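Local coordinates for excinuclease ABC, subunit A. (Deinococcus radiodurans, PDB 2VF7) that binds DNA and hydrolyses ATP as a zinc-binding, ABC-type UvrA protein of DNA repair, probably taking part in damage recognition, at the interface of chains A and B. Sequence-based numbering; all coordinates share one arbitrary frame. Chains: chain A/B, Excinuclease ABC, subunit A..

Contacts 1 and 2 are neighbouring patches of one two-fold symmetric interface, with the centres of their C-alpha atoms about 9 Å apart. They share A:Tyr65 and B:Val401, and both draw on helix 49-69 and on the loop ahead of strand 402-406. Contact 2 lies on the symmetry axis, where A:Tyr65 and A:Pro93 meet their own copies; contact 1 lies off the axis and has a twin with the chains exchanged. The two patches together make a continuous, mainly apolar seam between the ATPase cores, consistent with the dimer expected of a UvrA protein.

Contact 1: the interface of chains A and B. Residues chain A 64-65, 68-69; chain B 95, 393, 398, 401.
B:Leu398 meets A:Ser68 at the centre of a small, largely apolar patch of the dimer interface. The leucine reaches out of its loop with its two methyl groups parted over the surface of helix 49-69. One branch, CD1, packs against A:Ser68 CB at 3.5 Å. The other, CD2, turns back along the helix and lies 4.1 Å from A:Arg64 CB, close to the backbone N of A:Tyr65. A:Arg64 and A:Ser68, one turn apart on helix 49-69, thus take one methyl each of B:Leu398, and the aliphatic start of A:Arg64 takes part while its extended chain carries the guanidinium away.

A:Ser68 turns both CB and OG to chain B, while its hydroxyl bonds back to its own helix. With OG beside the backbone N (chi1 -70°), the hydroxyl bonds to the carbonyl A:Arg64 O at 3.2 Å, the donor tilted 28° from the carbonyl plane. This intrahelical bond satisfies the hydroxyl next to the leucine. The side-chain amide of B:Gln393 comes near it, but its oxygen OE1 stays 3.6 Å from A:Ser68 OG, too far to count as a bond.

B:Val95 closes the patch beyond the serine with both of its methyl groups. CG1, anti to the backbone N (chi1 -177°), approaches the carbonyl oxygen A:Ser68 O at 3.8 Å. CG2 reaches A:Tyr65 CE1 at 4.1 Å as valine and tyrosine pass with opposite headings. Within chain A, A:Val69 CG1 sits 3.7 Å above the rim of the tyrosine ring and supports it.

Helix 49-69 starts at the P-loop of the first nucleotide-binding site, and the residues here belong to its far end. Opposite it, chain B supplies strand 94-96, the end of helix 382-393 and the loop leading into strand 402-406.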
ATOM      1  N   ARG A  64       4.256   8.234  10.518  1.00 58.84           N
ATOM      2  CA  ARG A  64       4.465   7.400  11.707  1.00 59.03           C
ATOM      3  C   ARG A  64       3.594   6.153  11.694  1.00 59.16           C
ATOM      4  O   ARG A  64       4.079   5.042  11.926  1.00 58.59           O
ATOM      5  CB  ARG A  64       4.154   8.190  12.979  1.00 58.50           C
ATOM      6  CG  ARG A  64       5.156   9.261  13.296  1.00 59.35           C
ATOM      7  CD  ARG A  64       4.795   9.965  14.580  1.00 58.95           C
ATOM      8  NE  ARG A  64       5.835  10.909  14.955  1.00 58.76           N
ATOM      9  CZ  ARG A  64       5.709  11.792  15.936  1.00 60.22           C
ATOM     10  NH1 ARG A  64       4.582  11.837  16.646  1.00 59.38           N
ATOM     11  NH2 ARG A  64       6.706  12.626  16.212  1.00 60.85           N
ATOM     12  N   TYR A  65       2.307   6.359  11.429  1.00 59.75           N
ATOM     13  CA  TYR A  65       1.350   5.267  11.375  1.00 60.49           C
ATOM     14  C   TYR A  65       1.744   4.226  10.335  1.00 60.52           C
ATOM     15  O   TYR A  65       1.879   3.038  10.668  1.00 60.92           O
ATOM     16  CB  TYR A  65      -0.091   5.784  11.175  1.00 61.22           C
ATOM     17  CG  TYR A  65      -1.140   4.702  11.340  1.00 62.49           C
ATOM     18  CD1 TYR A  65      -1.512   4.237  12.609  1.00 63.08           C
ATOM     19  CD2 TYR A  65      -1.734   4.111  10.224  1.00 64.05           C
ATOM     20  CE1 TYR A  65      -2.461   3.224  12.752  1.00 61.67           C
ATOM     21  CE2 TYR A  65      -2.675   3.093  10.360  1.00 63.00           C
ATOM     22  CZ  TYR A  65      -3.035   2.664  11.621  1.00 62.41           C
ATOM     23  OH  TYR A  65      -3.981   1.671  11.724  1.00 63.16           O
ATOM     24  N   SER A  68       4.618   1.978  11.016  1.00 59.77           N
ATOM     25  CA  SER A  68       4.327   1.017  12.048  1.00 59.90           C
ATOM     26  C   SER A  68       3.494  -0.130  11.516  1.00 60.34           C
ATOM     27  O   SER A  68       3.682  -1.266  11.950  1.00 60.79           O
ATOM     28  CB  SER A  68       3.603   1.694  13.197  1.00 59.84           C
ATOM     29  OG  SER A  68       4.491   2.548  13.877  1.00 60.04           O
ATOM     30  N   VAL A  69       2.578   0.145  10.586  1.00 60.81           N
ATOM     31  CA  VAL A  69       1.778  -0.935   9.992  1.00 61.28           C
ATOM     32  C   VAL A  69       2.537  -1.690   8.892  1.00 62.07           C
ATOM     33  O   VAL A  69       2.361  -2.907   8.735  1.00 62.54           O
ATOM     34  CB  VAL A  69       0.356  -0.492   9.534  1.00 61.08           C
ATOM     35  CG1 VAL A  69      -0.397   0.158  10.684  1.00 60.91           C
ATOM     36  CG2 VAL A  69       0.404   0.431   8.342  1.00 61.28           C
TER
ATOM     37  N   VAL B  95      -2.506  -1.318  15.515  1.00 54.61           N
ATOM     38  CA  VAL B  95      -1.205  -1.800  15.005  1.00 55.28           C
ATOM     39  C   VAL B  95      -0.960  -3.280  15.431  1.00 55.82           C
ATOM     40  O   VAL B  95      -0.977  -3.595  16.621  1.00 55.22           O
ATOM     41  CB  VAL B  95      -0.011  -0.880  15.456  1.00 55.18           C
ATOM     42  CG1 VAL B  95       1.326  -1.349  14.871  1.00 54.44           C
ATOM     43  CG2 VAL B  95      -0.248   0.573  15.053  1.00 55.92           C
ATOM     44  N   GLN B 393       8.606  -0.350  19.108  1.00 56.44           N
ATOM     45  CA  GLN B 393       7.449   0.513  19.300  1.00 55.76           C
ATOM     46  C   GLN B 393       7.625   1.421  20.492  1.00 55.72           C
ATOM     47  O   GLN B 393       7.000   2.481  20.562  1.00 55.49           O
ATOM     48  CB  GLN B 393       6.187  -0.328  19.476  1.00 55.46           C
ATOM     49  CG  GLN B 393       5.760  -1.037  18.211  1.00 55.18           C
ATOM     50  CD  GLN B 393       5.725  -0.124  17.001  1.00 55.05           C
ATOM     51  OE1 GLN B 393       5.098   0.929  17.020  1.00 57.48           O
ATOM     52  NE2 GLN B 393       6.396  -0.527  15.942  1.00 56.71           N
ATOM     53  N   LEU B 398       4.139   6.897  18.479  1.00 56.93           N
ATOM     54  CA  LEU B 398       2.725   6.657  18.236  1.00 54.61           C
ATOM     55  C   LEU B 398       1.889   6.934  19.466  1.00 53.87           C
ATOM     56  O   LEU B 398       2.219   6.513  20.569  1.00 53.86           O
ATOM     57  CB  LEU B 398       2.482   5.237  17.747  1.00 54.55           C
ATOM     58  CG  LEU B 398       2.652   5.044  16.241  1.00 54.51           C
ATOM     59  CD1 LEU B 398       2.336   3.621  15.876  1.00 54.26           C
ATOM     60  CD2 LEU B 398       1.743   5.989  15.464  1.00 53.50           C
ATOM     61  N   VAL B 401      -3.117   4.676  19.685  1.00 49.53           N
ATOM     62  CA  VAL B 401      -3.399   3.442  18.917  1.00 49.62           C
ATOM     63  C   VAL B 401      -3.659   2.247  19.836  1.00 49.55           C
ATOM     64  O   VAL B 401      -3.350   2.322  21.021  1.00 50.10           O
ATOM     65  CB  VAL B 401      -2.291   3.111  17.840  1.00 49.39           C
ATOM     66  CG1 VAL B 401      -2.181   4.227  16.834  1.00 49.05           C
ATOM     67  CG2 VAL B 401      -0.941   2.845  18.472  1.00 49.17           C
TER

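Contact 2: the interface of chains A and B. Residues chain A 65, 93, 399-401; chain B 65, 93, 399-401.
A:Tyr65 and B:Tyr65 meet across the two-fold axis of this UvrA-family ABC ATPase, each from the last turns of the helix that follows a P-loop. The aromatic contact is made by the CD2-CE2 sides of the rings, with A:Tyr65 CE2 3.4 Å from B:Tyr65 CE2. The side chains run antiparallel alongside each other. Their ring planes are inclined by about 53° and do not stack: the CE2 edge of A:Tyr65 stands above the plane of the B:Tyr65 ring, just outside its rim. In B:Tyr65, as in its partner, CG is anti to the backbone N (chi1 178°), which swings the ring away from its own helix towards the axis.

Proline packing forms the second group. A:Pro93 and B:Pro93 cross obliquely and touch through their ring tips, CG to CG at 3.5 Å, a tight fit. B:Pro93 also sets its CB 3.8 Å from A:Tyr65 CE1, and lies roughly perpendicular to the tyrosine side chain. This CB lies beyond the CE1 edge, displaced to the same side of the ring plane as B:Tyr65.

Aliphatic contacts flank the prolines on both sides. A:Pro93 CG lies 3.7 Å from B:Val401 CG1, and the reciprocal pair, B:Pro93 CG and A:Val401 CG1, is 3.8 Å apart. In each valine CG1 is the branch that reaches across, placed beside the backbone N.

Backbone carbonyls complete the packing through carbon contacts: B:Phe399 O faces A:Pro93 CD at 3.6 Å, and A:Phe399 O faces B:Pro93 CD equally closely. A:Gly400 O also approaches B:Pro93 CD, more loosely.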
ATOM      1  N   TYR A  65       2.307   6.359  11.429  1.00 59.75           N
ATOM      2  CA  TYR A  65       1.350   5.267  11.375  1.00 60.49           C
ATOM      3  C   TYR A  65       1.744   4.226  10.335  1.00 60.52           C
ATOM      4  O   TYR A  65       1.879   3.038  10.668  1.00 60.92           O
ATOM      5  CB  TYR A  65      -0.091   5.784  11.175  1.00 61.22           C
ATOM      6  CG  TYR A  65      -1.140   4.702  11.340  1.00 62.49           C
ATOM      7  CD1 TYR A  65      -1.512   4.237  12.609  1.00 63.08           C
ATOM      8  CD2 TYR A  65      -1.734   4.111  10.224  1.00 64.05           C
ATOM      9  CE1 TYR A  65      -2.461   3.224  12.752  1.00 61.67           C
ATOM     10  CE2 TYR A  65      -2.675   3.093  10.360  1.00 63.00           C
ATOM     11  CZ  TYR A  65      -3.035   2.664  11.621  1.00 62.41           C
ATOM     12  OH  TYR A  65      -3.981   1.671  11.724  1.00 63.16           O
ATOM     13  N   PRO A  93      -3.354   9.277  15.153  1.00 53.34           N
ATOM     14  CA  PRO A  93      -3.348   9.158  13.685  1.00 52.83           C
ATOM     15  C   PRO A  93      -4.253  10.206  13.025  1.00 52.63           C
ATOM     16  O   PRO A  93      -5.114  10.771  13.696  1.00 51.72           O
ATOM     17  CB  PRO A  93      -3.872   7.737  13.453  1.00 52.93           C
ATOM     18  CG  PRO A  93      -3.562   7.015  14.745  1.00 52.94           C
ATOM     19  CD  PRO A  93      -3.846   8.046  15.798  1.00 52.96           C
ATOM     20  N   PHE A 399     -12.962   6.469  15.584  1.00 57.49           N
ATOM     21  CA  PHE A 399     -12.783   7.002  16.937  1.00 56.02           C
ATOM     22  C   PHE A 399     -11.305   7.277  17.166  1.00 55.13           C
ATOM     23  O   PHE A 399     -10.475   6.500  16.737  1.00 55.53           O
ATOM     24  CB  PHE A 399     -13.288   5.996  17.989  1.00 55.78           C
ATOM     25  CG  PHE A 399     -13.101   6.457  19.405  1.00 54.47           C
ATOM     26  CD1 PHE A 399     -14.166   6.980  20.120  1.00 53.24           C
ATOM     27  CD2 PHE A 399     -11.852   6.384  20.019  1.00 54.21           C
ATOM     28  CE1 PHE A 399     -14.002   7.428  21.434  1.00 53.57           C
ATOM     29  CE2 PHE A 399     -11.675   6.831  21.323  1.00 55.39           C
ATOM     30  CZ  PHE A 399     -12.758   7.361  22.033  1.00 54.68           C
ATOM     31  N   GLY A 400     -10.991   8.382  17.834  1.00 53.88           N
ATOM     32  CA  GLY A 400      -9.622   8.739  18.178  1.00 52.59           C
ATOM     33  C   GLY A 400      -8.676   9.083  17.034  1.00 52.02           C
ATOM     34  O   GLY A 400      -7.512   8.737  17.100  1.00 52.29           O
ATOM     35  N   VAL A 401      -9.157   9.735  15.975  1.00 51.48           N
ATOM     36  CA  VAL A 401      -8.267  10.234  14.907  1.00 50.57           C
ATOM     37  C   VAL A 401      -8.367  11.769  14.906  1.00 50.66           C
ATOM     38  O   VAL A 401      -9.247  12.317  15.566  1.00 50.44           O
ATOM     39  CB  VAL A 401      -8.607   9.656  13.465  1.00 50.32           C
ATOM     40  CG1 VAL A 401      -8.342   8.180  13.365  1.00 48.57           C
ATOM     41  CG2 VAL A 401     -10.035   9.971  13.037  1.00 50.45           C
TER
ATOM     42  N   TYR B  65     -10.114   2.646   8.617  1.00 59.75           N
ATOM     43  CA  TYR B  65      -9.126   3.674   8.447  1.00 60.04           C
ATOM     44  C   TYR B  65      -8.758   3.757   6.975  1.00 60.63           C
ATOM     45  O   TYR B  65      -8.802   4.843   6.389  1.00 60.87           O
ATOM     46  CB  TYR B  65      -7.906   3.368   9.306  1.00 60.02           C
ATOM     47  CG  TYR B  65      -6.769   4.358   9.177  1.00 59.59           C
ATOM     48  CD1 TYR B  65      -6.795   5.565   9.867  1.00 59.85           C
ATOM     49  CD2 TYR B  65      -5.664   4.084   8.367  1.00 59.72           C
ATOM     50  CE1 TYR B  65      -5.756   6.484   9.757  1.00 59.22           C
ATOM     51  CE2 TYR B  65      -4.608   5.005   8.242  1.00 59.40           C
ATOM     52  CZ  TYR B  65      -4.664   6.194   8.947  1.00 59.68           C
ATOM     53  OH  TYR B  65      -3.630   7.099   8.856  1.00 60.31           O
ATOM     54  N   PRO B  93      -7.517   3.436  15.927  1.00 53.09           N
ATOM     55  CA  PRO B  93      -6.599   2.777  14.985  1.00 53.19           C
ATOM     56  C   PRO B  93      -5.754   1.656  15.629  1.00 53.41           C
ATOM     57  O   PRO B  93      -5.371   1.755  16.793  1.00 53.04           O
ATOM     58  CB  PRO B  93      -5.703   3.922  14.511  1.00 53.22           C
ATOM     59  CG  PRO B  93      -6.507   5.147  14.713  1.00 53.27           C
ATOM     60  CD  PRO B  93      -7.393   4.906  15.891  1.00 52.64           C
ATOM     61  N   PHE B 399       0.796   7.656  19.261  1.00 52.73           N
ATOM     62  CA  PHE B 399      -0.076   8.035  20.343  1.00 51.53           C
ATOM     63  C   PHE B 399      -1.478   7.642  19.938  1.00 51.26           C
ATOM     64  O   PHE B 399      -1.853   7.840  18.783  1.00 51.73           O
ATOM     65  CB  PHE B 399       0.005   9.542  20.577  1.00 50.38           C
ATOM     66  CG  PHE B 399      -0.887  10.026  21.674  1.00 49.62           C
ATOM     67  CD1 PHE B 399      -0.414  10.125  22.980  1.00 47.60           C
ATOM     68  CD2 PHE B 399      -2.214  10.378  21.410  1.00 47.99           C
ATOM     69  CE1 PHE B 399      -1.252  10.560  24.014  1.00 46.53           C
ATOM     70  CE2 PHE B 399      -3.052  10.810  22.436  1.00 46.23           C
ATOM     71  CZ  PHE B 399      -2.570  10.894  23.738  1.00 46.50           C
ATOM     72  N   GLY B 400      -2.224   7.055  20.878  1.00 50.55           N
ATOM     73  CA  GLY B 400      -3.645   6.816  20.715  1.00 49.68           C
ATOM     74  C   GLY B 400      -4.020   5.651  19.825  1.00 49.69           C
ATOM     75  O   GLY B 400      -5.119   5.641  19.269  1.00 49.62           O
ATOM     76  N   VAL B 401      -3.117   4.676  19.685  1.00 49.53           N
ATOM     77  CA  VAL B 401      -3.399   3.442  18.917  1.00 49.62           C
ATOM     78  C   VAL B 401      -3.659   2.247  19.836  1.00 49.55           C
ATOM     79  O   VAL B 401      -3.350   2.322  21.021  1.00 50.10           O
ATOM     80  CB  VAL B 401      -2.291   3.111  17.840  1.00 49.39           C
ATOM     81  CG1 VAL B 401      -2.181   4.227  16.834  1.00 49.05           C
ATOM     82  CG2 VAL B 401      -0.941   2.845  18.472  1.00 49.17           C
TER